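Local atomic coordinates of bacterial leucyl aminopeptidase (PDB entry 6ESL), a protein that probably removes N-terminal residues, leucine among them, from peptides as a secreted zinc-dependent aminopeptidase of peptidase family M28, linked to nutrient acquisition during infection of amoebas. Residues B[369-373]-B[374-378]; B[310-313]-B[314-317]; B[126-130]-B[131-135]; B[382-385]-B[386-390]. All blocks are in the same frame, centred on the assembly; numbering follows the deposited sequence.

Interaction 1: residues B[369-373]-B[374-378]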
loop_
_atom_site.group_PDB
_atom_site.type_symbol
_atom_site.label_atom_id
_atom_site.label_comp_id
_atom_site.label_asym_id
_atom_site.label_seq_id
_atom_site.Cartn_x
_atom_site.Cartn_y
_atom_site.Cartn_z
ATOM N N ASP B 369 1.463 -3.390 33.378
ATOM C CA ASP B 369 0.501 -4.436 33.651
ATOM C C ASP B 369 -0.652 -4.557 32.685
ATOM O O ASP B 369 -1.304 -5.554 32.687
ATOM C CB ASP B 369 0.035 -4.386 35.090
ATOM C CG ASP B 369 1.107 -4.819 36.040
ATOM O OD1 ASP B 369 2.092 -5.412 35.609
ATOM O OD2 ASP B 369 0.982 -4.565 37.231
ATOM N N LEU B 370 -0.968 -3.496 31.960
ATOM C CA LEU B 370 -1.969 -3.538 30.929
ATOM C C LEU B 370 -1.414 -4.095 29.583
ATOM O O LEU B 370 -2.157 -4.334 28.700
ATOM C CB LEU B 370 -2.600 -2.166 30.791
ATOM C CG LEU B 370 -3.172 -1.617 32.091
ATOM C CD1 LEU B 370 -3.313 -0.126 32.119
ATOM C CD2 LEU B 370 -4.458 -2.265 32.532
ATOM N N LEU B 371 -0.107 -4.268 29.462
ATOM C CA LEU B 371 0.556 -4.769 28.266
ATOM C C LEU B 371 0.691 -6.288 28.158
ATOM O O LEU B 371 0.520 -6.961 29.111
ATOM C CB LEU B 371 1.908 -4.122 28.058
ATOM C CG LEU B 371 1.998 -2.606 28.205
ATOM C CD1 LEU B 371 3.404 -2.136 27.953
ATOM C CD2 LEU B 371 1.014 -1.907 27.317
ATOM N N ASN B 372 1.028 -6.783 26.984
ATOM C CA ASN B 372 1.139 -8.195 26.678
ATOM C C ASN B 372 2.567 -8.462 26.170
ATOM O O ASN B 372 3.035 -7.952 25.117
ATOM C CB ASN B 372 0.137 -8.497 25.608
ATOM C CG ASN B 372 0.085 -9.956 25.224
ATOM O OD1 ASN B 372 0.985 -10.482 24.544
ATOM N ND2 ASN B 372 -1.046 -10.600 25.590
ATOM N N LEU B 373 3.256 -9.320 26.894
ATOM C CA LEU B 373 4.669 -9.548 26.619
ATOM C C LEU B 373 4.873 -10.333 25.354
ATOM O O LEU B 373 5.860 -10.082 24.642
ATOM C CB LEU B 373 5.391 -10.193 27.837
ATOM C CG LEU B 373 6.844 -10.552 27.684
ATOM C CD1 LEU B 373 7.622 -9.301 27.323
ATOM C CD2 LEU B 373 7.287 -11.105 29.077
ATOM N N GLU B 374 3.935 -11.194 24.999
ATOM C CA GLU B 374 4.051 -11.917 23.751
ATOM C C GLU B 374 3.997 -10.888 22.563
ATOM O O GLU B 374 4.725 -11.032 21.635
ATOM C CB GLU B 374 2.925 -12.911 23.594
ATOM C CG GLU B 374 3.041 -13.734 22.346
ATOM C CD GLU B 374 1.950 -14.765 22.234
ATOM O OE1 GLU B 374 2.107 -15.821 22.861
ATOM O OE2 GLU B 374 0.940 -14.526 21.547
ATOM N N HIS B 375 3.120 -9.904 22.643
ATOM C CA HIS B 375 3.018 -8.865 21.602
ATOM C C HIS B 375 4.346 -8.102 21.479
ATOM O O HIS B 375 4.891 -8.009 20.447
ATOM C CB HIS B 375 1.933 -7.888 21.985
ATOM C CG HIS B 375 1.096 -7.408 20.837
ATOM N ND1 HIS B 375 0.499 -6.172 20.808
ATOM C CD2 HIS B 375 0.716 -8.026 19.703
ATOM C CE1 HIS B 375 -0.195 -6.041 19.703
ATOM N NE2 HIS B 375 -0.078 -7.152 19.012
ATOM N N MET B 376 4.913 -7.689 22.597
ATOM C CA MET B 376 6.175 -6.957 22.596
ATOM C C MET B 376 7.276 -7.778 22.017
ATOM O O MET B 376 8.120 -7.295 21.332
ATOM C CB MET B 376 6.549 -6.485 23.994
ATOM C CG MET B 376 5.655 -5.399 24.527
ATOM S SD MET B 376 6.148 -4.550 26.029
ATOM C CE MET B 376 5.835 -5.772 27.279
ATOM N N THR B 377 7.257 -9.051 22.338
ATOM C CA THR B 377 8.257 -10.017 21.798
ATOM C C THR B 377 8.118 -10.171 20.266
ATOM O O THR B 377 9.091 -10.204 19.509
ATOM C CB THR B 377 8.126 -11.397 22.525
ATOM O OG1 THR B 377 8.327 -11.197 23.920
ATOM C CG2 THR B 377 9.076 -12.345 22.049
ATOM N N ASN B 378 6.882 -10.212 19.793
ATOM C CA ASN B 378 6.606 -10.293 18.357
ATOM C C ASN B 378 7.144 -9.090 17.580
ATOM O O ASN B 378 7.711 -9.249 16.496
ATOM C CB ASN B 378 5.086 -10.504 18.105
ATOM C CG ASN B 378 4.631 -11.950 18.335
ATOM O OD1 ASN B 378 3.380 -12.245 18.405
ATOM N ND2 ASN B 378 5.601 -12.877 18.482
#

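Interaction 2: residues B[310-313]-B[314-317]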
loop_
_atom_site.group_PDB
_atom_site.type_symbol
_atom_site.label_atom_id
_atom_site.label_comp_id
_atom_site.label_asym_id
_atom_site.label_seq_id
_atom_site.Cartn_x
_atom_site.Cartn_y
_atom_site.Cartn_z
ATOM N N ASN B 310 4.302 -3.125 2.642
ATOM C CA ASN B 310 3.974 -4.489 2.137
ATOM C C ASN B 310 4.997 -5.528 2.525
ATOM O O ASN B 310 4.634 -6.637 2.889
ATOM C CB ASN B 310 3.824 -4.515 0.600
ATOM C CG ASN B 310 2.587 -3.739 0.088
ATOM O OD1 ASN B 310 1.607 -3.525 0.825
ATOM N ND2 ASN B 310 2.598 -3.415 -1.246
ATOM N N TYR B 311 6.266 -5.176 2.465
ATOM C CA TYR B 311 7.298 -6.079 2.913
ATOM C C TYR B 311 7.167 -6.449 4.440
ATOM O O TYR B 311 7.299 -7.602 4.826
ATOM C CB TYR B 311 8.694 -5.491 2.641
ATOM C CG TYR B 311 9.788 -6.419 2.940
ATOM C CD1 TYR B 311 9.910 -7.629 2.257
ATOM C CD2 TYR B 311 10.779 -6.084 3.873
ATOM C CE1 TYR B 311 10.983 -8.492 2.534
ATOM C CE2 TYR B 311 11.802 -6.934 4.191
ATOM C CZ TYR B 311 11.938 -8.119 3.511
ATOM O OH TYR B 311 12.978 -8.966 3.804
ATOM N N LEU B 312 6.879 -5.455 5.264
ATOM C CA LEU B 312 6.578 -5.775 6.662
ATOM C C LEU B 312 5.434 -6.777 6.794
ATOM O O LEU B 312 5.494 -7.636 7.582
ATOM C CB LEU B 312 6.177 -4.524 7.488
ATOM C CG LEU B 312 7.187 -3.509 7.850
ATOM C CD1 LEU B 312 6.490 -2.635 8.929
ATOM C CD2 LEU B 312 8.479 -4.050 8.364
ATOM N N ALA B 313 4.374 -6.610 6.030
ATOM C CA ALA B 313 3.253 -7.567 6.069
ATOM C C ALA B 313 3.749 -8.975 5.799
ATOM O O ALA B 313 3.403 -9.896 6.526
ATOM C CB ALA B 313 2.139 -7.132 5.086
ATOM N N LYS B 314 4.601 -9.136 4.803
ATOM C CA LYS B 314 5.202 -10.439 4.486
ATOM C C LYS B 314 6.112 -10.980 5.568
ATOM O O LYS B 314 6.044 -12.145 5.905
ATOM C CB LYS B 314 6.016 -10.345 3.192
ATOM C CG LYS B 314 5.126 -10.430 1.965
ATOM C CD LYS B 314 5.841 -9.961 0.704
ATOM C CE LYS B 314 6.706 -11.084 0.112
ATOM N NZ LYS B 314 7.427 -10.406 -1.005
ATOM N N LEU B 315 6.939 -10.100 6.148
ATOM C CA LEU B 315 7.791 -10.493 7.244
ATOM C C LEU B 315 6.950 -10.943 8.393
ATOM O O LEU B 315 7.317 -11.932 9.044
ATOM C CB LEU B 315 8.724 -9.369 7.728
ATOM C CG LEU B 315 9.833 -8.897 6.810
ATOM C CD1 LEU B 315 10.481 -7.665 7.397
ATOM C CD2 LEU B 315 10.872 -10.032 6.601
ATOM N N ILE B 316 5.841 -10.229 8.680
ATOM C CA ILE B 316 4.975 -10.636 9.787
ATOM C C ILE B 316 4.431 -12.057 9.495
ATOM O O ILE B 316 4.503 -12.963 10.329
ATOM C CB ILE B 316 3.822 -9.636 10.051
ATOM C CG1 ILE B 316 4.373 -8.314 10.627
ATOM C CG2 ILE B 316 2.849 -10.223 11.015
ATOM C CD1 ILE B 316 3.490 -7.086 10.446
ATOM N N ASP B 317 3.869 -12.233 8.297
ATOM C CA ASP B 317 3.213 -13.489 7.992
ATOM C C ASP B 317 4.218 -14.684 7.975
ATOM O O ASP B 317 3.981 -15.717 8.627
ATOM C CB ASP B 317 2.471 -13.385 6.672
ATOM C CG ASP B 317 1.826 -14.699 6.292
ATOM O OD1 ASP B 317 0.916 -15.131 7.017
ATOM O OD2 ASP B 317 2.284 -15.354 5.357
#

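Interaction 3: residues B[126-130]-B[131-135]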
loop_
_atom_site.group_PDB
_atom_site.type_symbol
_atom_site.label_atom_id
_atom_site.label_comp_id
_atom_site.label_asym_id
_atom_site.label_seq_id
_atom_site.Cartn_x
_atom_site.Cartn_y
_atom_site.Cartn_z
ATOM N N LYS B 126 14.972 -17.245 17.593
ATOM C CA LYS B 126 15.159 -18.135 18.726
ATOM C C LYS B 126 16.048 -17.590 19.858
ATOM O O LYS B 126 15.968 -18.110 20.967
ATOM C CB LYS B 126 15.623 -19.523 18.250
ATOM C CG LYS B 126 14.431 -20.395 17.789
ATOM C CD LYS B 126 14.797 -21.804 17.255
ATOM C CE LYS B 126 14.382 -21.908 15.769
ATOM N NZ LYS B 126 15.207 -22.982 15.143
ATOM N N GLU B 127 16.827 -16.525 19.616
ATOM C CA GLU B 127 17.669 -15.893 20.674
ATOM C C GLU B 127 16.991 -14.823 21.505
ATOM O O GLU B 127 17.508 -14.443 22.566
ATOM C CB GLU B 127 18.912 -15.240 20.082
ATOM C CG GLU B 127 19.765 -16.098 19.149
ATOM C CD GLU B 127 20.898 -16.773 19.861
ATOM O OE1 GLU B 127 21.300 -16.276 20.930
ATOM O OE2 GLU B 127 21.335 -17.830 19.394
ATOM N N ILE B 128 15.851 -14.315 21.012
ATOM C CA ILE B 128 15.132 -13.212 21.654
ATOM C C ILE B 128 14.717 -13.735 22.959
ATOM O O ILE B 128 14.261 -14.901 23.012
ATOM C CB ILE B 128 13.818 -12.826 20.881
ATOM C CG1 ILE B 128 14.123 -12.210 19.502
ATOM C CG2 ILE B 128 12.934 -11.884 21.705
ATOM C CD1 ILE B 128 14.649 -10.807 19.603
ATOM N N VAL B 129 14.897 -12.923 24.007
ATOM C CA VAL B 129 14.541 -13.300 25.367
ATOM C C VAL B 129 13.512 -12.306 25.826
ATOM O O VAL B 129 13.817 -11.101 25.996
ATOM C CB VAL B 129 15.748 -13.284 26.339
ATOM C CG1 VAL B 129 15.367 -13.660 27.760
ATOM C CG2 VAL B 129 16.827 -14.206 25.834
ATOM N N SER B 130 12.292 -12.823 26.036
ATOM C CA SER B 130 11.133 -12.015 26.436
ATOM C C SER B 130 11.391 -11.293 27.717
ATOM O O SER B 130 11.070 -10.071 27.878
ATOM C CB SER B 130 9.863 -12.892 26.545
ATOM O OG SER B 130 9.545 -13.229 25.198
ATOM N N ASP B 131 11.984 -12.025 28.651
ATOM C CA ASP B 131 12.276 -11.450 29.923
ATOM C C ASP B 131 13.141 -10.154 29.878
ATOM O O ASP B 131 12.935 -9.280 30.701
ATOM C CB ASP B 131 12.884 -12.481 30.959
ATOM C CG ASP B 131 13.013 -11.826 32.303
ATOM O OD1 ASP B 131 11.941 -11.484 32.901
ATOM O OD2 ASP B 131 14.185 -11.482 32.692
ATOM N N ASN B 132 14.050 -10.055 28.920
ATOM C CA ASN B 132 14.943 -8.893 28.792
ATOM C C ASN B 132 14.084 -7.673 28.443
ATOM O O ASN B 132 14.282 -6.550 29.001
ATOM C CB ASN B 132 15.949 -9.131 27.639
ATOM C CG ASN B 132 17.059 -10.072 28.004
ATOM O OD1 ASN B 132 17.202 -10.390 29.184
ATOM N ND2 ASN B 132 17.888 -10.474 27.037
ATOM N N ILE B 133 13.078 -7.911 27.586
ATOM C CA ILE B 133 12.187 -6.851 27.177
ATOM C C ILE B 133 11.467 -6.306 28.419
ATOM O O ILE B 133 11.405 -5.089 28.674
ATOM C CB ILE B 133 11.152 -7.310 26.055
ATOM C CG1 ILE B 133 11.894 -7.618 24.771
ATOM C CG2 ILE B 133 10.173 -6.148 25.801
ATOM C CD1 ILE B 133 11.112 -8.447 23.780
ATOM N N TRP B 134 10.912 -7.209 29.200
ATOM C CA TRP B 134 10.147 -6.871 30.390
ATOM C C TRP B 134 11.050 -6.123 31.420
ATOM O O TRP B 134 10.613 -5.159 32.065
ATOM C CB TRP B 134 9.560 -8.189 31.028
ATOM C CG TRP B 134 8.577 -7.930 32.108
ATOM C CD1 TRP B 134 8.804 -8.044 33.454
ATOM C CD2 TRP B 134 7.203 -7.497 31.960
ATOM N NE1 TRP B 134 7.652 -7.704 34.145
ATOM C CE2 TRP B 134 6.655 -7.390 33.260
ATOM C CE3 TRP B 134 6.365 -7.202 30.834
ATOM C CZ2 TRP B 134 5.329 -6.966 33.500
ATOM C CZ3 TRP B 134 5.046 -6.808 31.061
ATOM C CH2 TRP B 134 4.535 -6.689 32.399
ATOM N N GLN B 135 12.308 -6.565 31.550
ATOM C CA GLN B 135 13.279 -5.921 32.455
ATOM C C GLN B 135 13.624 -4.479 32.038
ATOM O O GLN B 135 13.644 -3.573 32.872
ATOM C CB GLN B 135 14.555 -6.759 32.553
ATOM C CG GLN B 135 14.359 -8.111 33.219
ATOM C CD GLN B 135 13.846 -7.992 34.641
ATOM O OE1 GLN B 135 14.271 -7.116 35.395
ATOM N NE2 GLN B 135 12.928 -8.875 35.014
#

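Interaction 4: residues B[382-385]-B[386-390]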
loop_
_atom_site.group_PDB
_atom_site.type_symbol
_atom_site.label_atom_id
_atom_site.label_comp_id
_atom_site.label_asym_id
_atom_site.label_seq_id
_atom_site.Cartn_x
_atom_site.Cartn_y
_atom_site.Cartn_z
ATOM N N LEU B 382 10.099 -8.902 14.822
ATOM C CA LEU B 382 9.955 -8.212 13.559
ATOM C C LEU B 382 11.172 -7.320 13.291
ATOM O O LEU B 382 11.638 -7.260 12.158
ATOM C CB LEU B 382 8.626 -7.431 13.494
ATOM C CG LEU B 382 8.324 -6.624 12.237
ATOM C CD1 LEU B 382 8.400 -7.482 10.989
ATOM C CD2 LEU B 382 6.946 -5.916 12.274
ATOM N N ALA B 383 11.636 -6.589 14.315
ATOM C CA ALA B 383 12.809 -5.698 14.153
ATOM C C ALA B 383 14.037 -6.540 13.736
ATOM O O ALA B 383 14.781 -6.116 12.841
ATOM C CB ALA B 383 13.117 -4.977 15.457
ATOM N N VAL B 384 14.252 -7.647 14.462
ATOM C CA VAL B 384 15.376 -8.576 14.151
ATOM C C VAL B 384 15.301 -9.071 12.710
ATOM O O VAL B 384 16.299 -9.057 11.973
ATOM C CB VAL B 384 15.478 -9.776 15.124
ATOM C CG1 VAL B 384 16.488 -10.854 14.663
ATOM C CG2 VAL B 384 15.906 -9.275 16.459
ATOM N N ALA B 385 14.101 -9.454 12.283
ATOM C CA ALA B 385 13.952 -10.005 10.928
ATOM C C ALA B 385 14.178 -8.928 9.858
ATOM O O ALA B 385 14.830 -9.194 8.845
ATOM C CB ALA B 385 12.594 -10.649 10.780
ATOM N N PHE B 386 13.633 -7.731 10.052
ATOM C CA PHE B 386 13.858 -6.605 9.202
ATOM C C PHE B 386 15.357 -6.258 9.077
ATOM O O PHE B 386 15.884 -6.105 7.992
ATOM C CB PHE B 386 13.087 -5.401 9.837
ATOM C CG PHE B 386 13.083 -4.138 9.052
ATOM C CD1 PHE B 386 12.066 -3.911 8.105
ATOM C CD2 PHE B 386 14.006 -3.123 9.290
ATOM C CE1 PHE B 386 12.013 -2.707 7.374
ATOM C CE2 PHE B 386 13.955 -1.920 8.560
ATOM C CZ PHE B 386 12.963 -1.730 7.597
ATOM N N ALA B 387 16.049 -6.217 10.208
ATOM C CA ALA B 387 17.491 -5.919 10.189
ATOM C C ALA B 387 18.245 -6.966 9.380
ATOM O O ALA B 387 18.955 -6.623 8.397
ATOM C CB ALA B 387 18.051 -5.874 11.603
ATOM N N ILE B 388 18.057 -8.219 9.743
ATOM C CA ILE B 388 18.864 -9.274 9.121
ATOM C C ILE B 388 18.535 -9.397 7.634
ATOM O O ILE B 388 19.444 -9.439 6.822
ATOM C CB ILE B 388 18.747 -10.612 9.887
ATOM C CG1 ILE B 388 19.409 -10.514 11.264
ATOM C CG2 ILE B 388 19.321 -11.755 9.073
ATOM C CD1 ILE B 388 19.040 -11.621 12.207
ATOM N N GLU B 389 17.265 -9.413 7.238
ATOM C CA GLU B 389 16.961 -9.506 5.817
ATOM C C GLU B 389 17.530 -8.354 5.004
ATOM O O GLU B 389 18.118 -8.593 3.955
ATOM C CB GLU B 389 15.442 -9.558 5.516
ATOM C CG GLU B 389 14.822 -10.911 5.853
ATOM C CD GLU B 389 15.126 -12.000 4.791
ATOM O OE1 GLU B 389 15.573 -11.612 3.660
ATOM O OE2 GLU B 389 14.939 -13.226 5.124
ATOM N N LEU B 390 17.327 -7.109 5.463
ATOM C CA LEU B 390 17.664 -5.980 4.611
ATOM C C LEU B 390 19.174 -5.626 4.663
ATOM O O LEU B 390 19.740 -5.135 3.681
ATOM C CB LEU B 390 16.800 -4.784 4.960
ATOM C CG LEU B 390 15.280 -5.011 4.711
ATOM C CD1 LEU B 390 14.494 -3.795 5.097
ATOM C CD2 LEU B 390 14.986 -5.368 3.279
#

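Interaction 1: residues B[369-373]-B[374-378]
Asn372 OD1 accepts a hydrogen bond from His375 N at 2.9 Å and so caps the first turn of helix 373-391. The N-H lies in the plane of the side-chain amide and uses a lone pair of OD1. Asn372 CG stands anti to its own backbone N (chi1 -177°), which turns OD1 back over the helix start. The same oxygen is 3.1 Å from Glu374 N. The backbone oxygen of Asn372 takes Met376 N at 3.2 Å.

Leu373 O is gripped twice, both times by Thr377. Thr377 OG1 donates at 2.8 Å and Thr377 N at 2.9 Å, from opposite faces of the carbonyl plane. Thr377 OG1 also pairs with Ser130 OG at the start of helix 130-142. Glu374 turns its carboxylate to Arg289 in a salt bridge.

Packing lies beyond these bonds. Met376 bends at chi3 and places its sulfur and methyl between two leucines. Its SD is 4.1 Å from Leu371 CD1, and its CE is 4.0 Å from Leu373 CD1. Both leucine side chains cross the methionine at about a right angle. Trp134 and Leu137 of helix 130-142 also touch Met376, and the Leu371 side chain is about 12 Å from a bound zinc ion. This is an asparagine N-cap, here leading from a loop near the metal site into the last helix of the M28 peptidase domain.

Interaction 2: residues B[310-313]-B[314-317]
Tyr311 O receives Leu315 N at 2.8 Å, one of four successive i to i+4 bonds that join 310-313 to 314-317 as regular alpha helix. The others run from Lys314 N to Asn310 O, Ile316 N to Leu312 O and Asp317 N to Ala313 O. This is the middle of helix 306-320, which connects the parallel strands 297-300 and 324-327 in a beta-alpha-beta unit.

Leu312 packs on Phe386 of helix 373-391, and Ala313 packs on strand 324-327. Leu312 CD2 also meets Leu315 CD1 at 4.2 Å. Ile316 lays CG1 against Leu312 O. Lys314 bends at chi3, and its NZ forms a salt bridge with Asp325 of the second subunit, so this side of the helix faces the other copy.

Tyr311 OH forms a hydrogen bond with Glu114 O. The tyrosine ring swings toward Leu315 because its CG is anti to the backbone N (chi1 -174°). Leu315 CG lies over one face of the ring, off toward its rim, in a CH-pi contact, 4.1 Å from the centroid and 20° off the normal. The two leucine methyls divide the ring between them: CD1 sits 3.5 Å from Tyr311 CE2, while CD2 lies 3.7 Å from Tyr311 OH.

Interaction 3: residues B[126-130]-B[131-135]
Val129 and Asn132 meet in a local contact where the loop after helix 118-125 enters helix 130-142, near the protein surface. The side-chain amide of Asn132 lies against the valine. Its ND2 is 3.6 Å from Val129 CB, and its OD1 is 4.0 Å from Val129 CG1. The two side chains meet at a slant. Asn132 CG sits beside its own backbone N (chi1 -77°), which folds the amide back toward the loop. There ND2 donates to Glu232 OE1. The other oxygen of Glu232, OE2, accepts from Val129 N, so one carboxylate of helix 220-239 holds both the loop backbone and the amide.

Val129 is the N-cap residue of the helix. Its oxygen takes Asn132 N at 3.1 Å, but the bond is bent, with an N-H...O angle of 137° and the donor well above the carbonyl plane. One residue later the helix pattern is regular: Trp134 N reaches Ser130 O at 3.2 Å.

Toward helix 373-391, Ile128 CG2 approaches Ile133 CD1 at 4.4 Å. Ile128 also packs on Thr377, Ser380 and Val384. One turn along the helix, Gln135 NE2 makes a weak hydrogen bond to Asp131 OD1 at 3.5 Å.

Interaction 4: residues B[382-385]-B[386-390]
Val384 and Ile388 lie side by side one helical turn apart and point the same way. Val384 CG1 touches Ile388 CD1 at 3.6 Å. The contact belongs to the buried C-terminal half of helix 373-391, the last helix of this M28 peptidase fold. Val384 CG1 is anti to the backbone N (chi1 170°), which sets this methyl beside the carbonyl, on the side where Ile388 lies. Ile388 CG1 rests 3.5 Å from Val384 O.

Four i to i+4 bonds fix the spacing of these side chains. Phe386 N binds Leu382 O at 2.9 Å and Ile388 N binds Val384 O at 3.0 Å. Ala387 N pairs with Ala383 O, and Glu389 N with Ala385 O.

Neighbouring helices close around this stretch. Ala124 of helix 118-125 meets both Val384 and Ile388. Ala233 of helix 220-239 touches Ala383 and Val384. Phe386 points to helix 306-320, where it packs on Leu308.

The Glu389 carboxylate is buried but well supplied with polar partners: OE1 accepts from Lys116 N, while OE2 bonds to His117 N and Tyr319 OH. Glu389 CG stands beside its own backbone N (chi1 -74°) and so comes to 3.4 Å from Ala385 O.

From the N terminus the order is interaction 3, interaction 2, interaction 1, interaction 4. Each joins adjoining segments, so none closes a long loop, and they follow in series without nesting or crossing. Interactions 3 and 1 are two helix starts, with centres 11 Å apart, and Leu373 CD1 packs on Ser130 O at 3.6 Å between them. This ties helix 373-391 to helix 130-142. Interactions 1 and 4 are the beginning and the later half of helix 373-391. Interaction 4 meets the loop of interaction 3 and helix 306-320 of interaction 2, where Leu382 CD1 lies 3.8 Å from Leu315 CB.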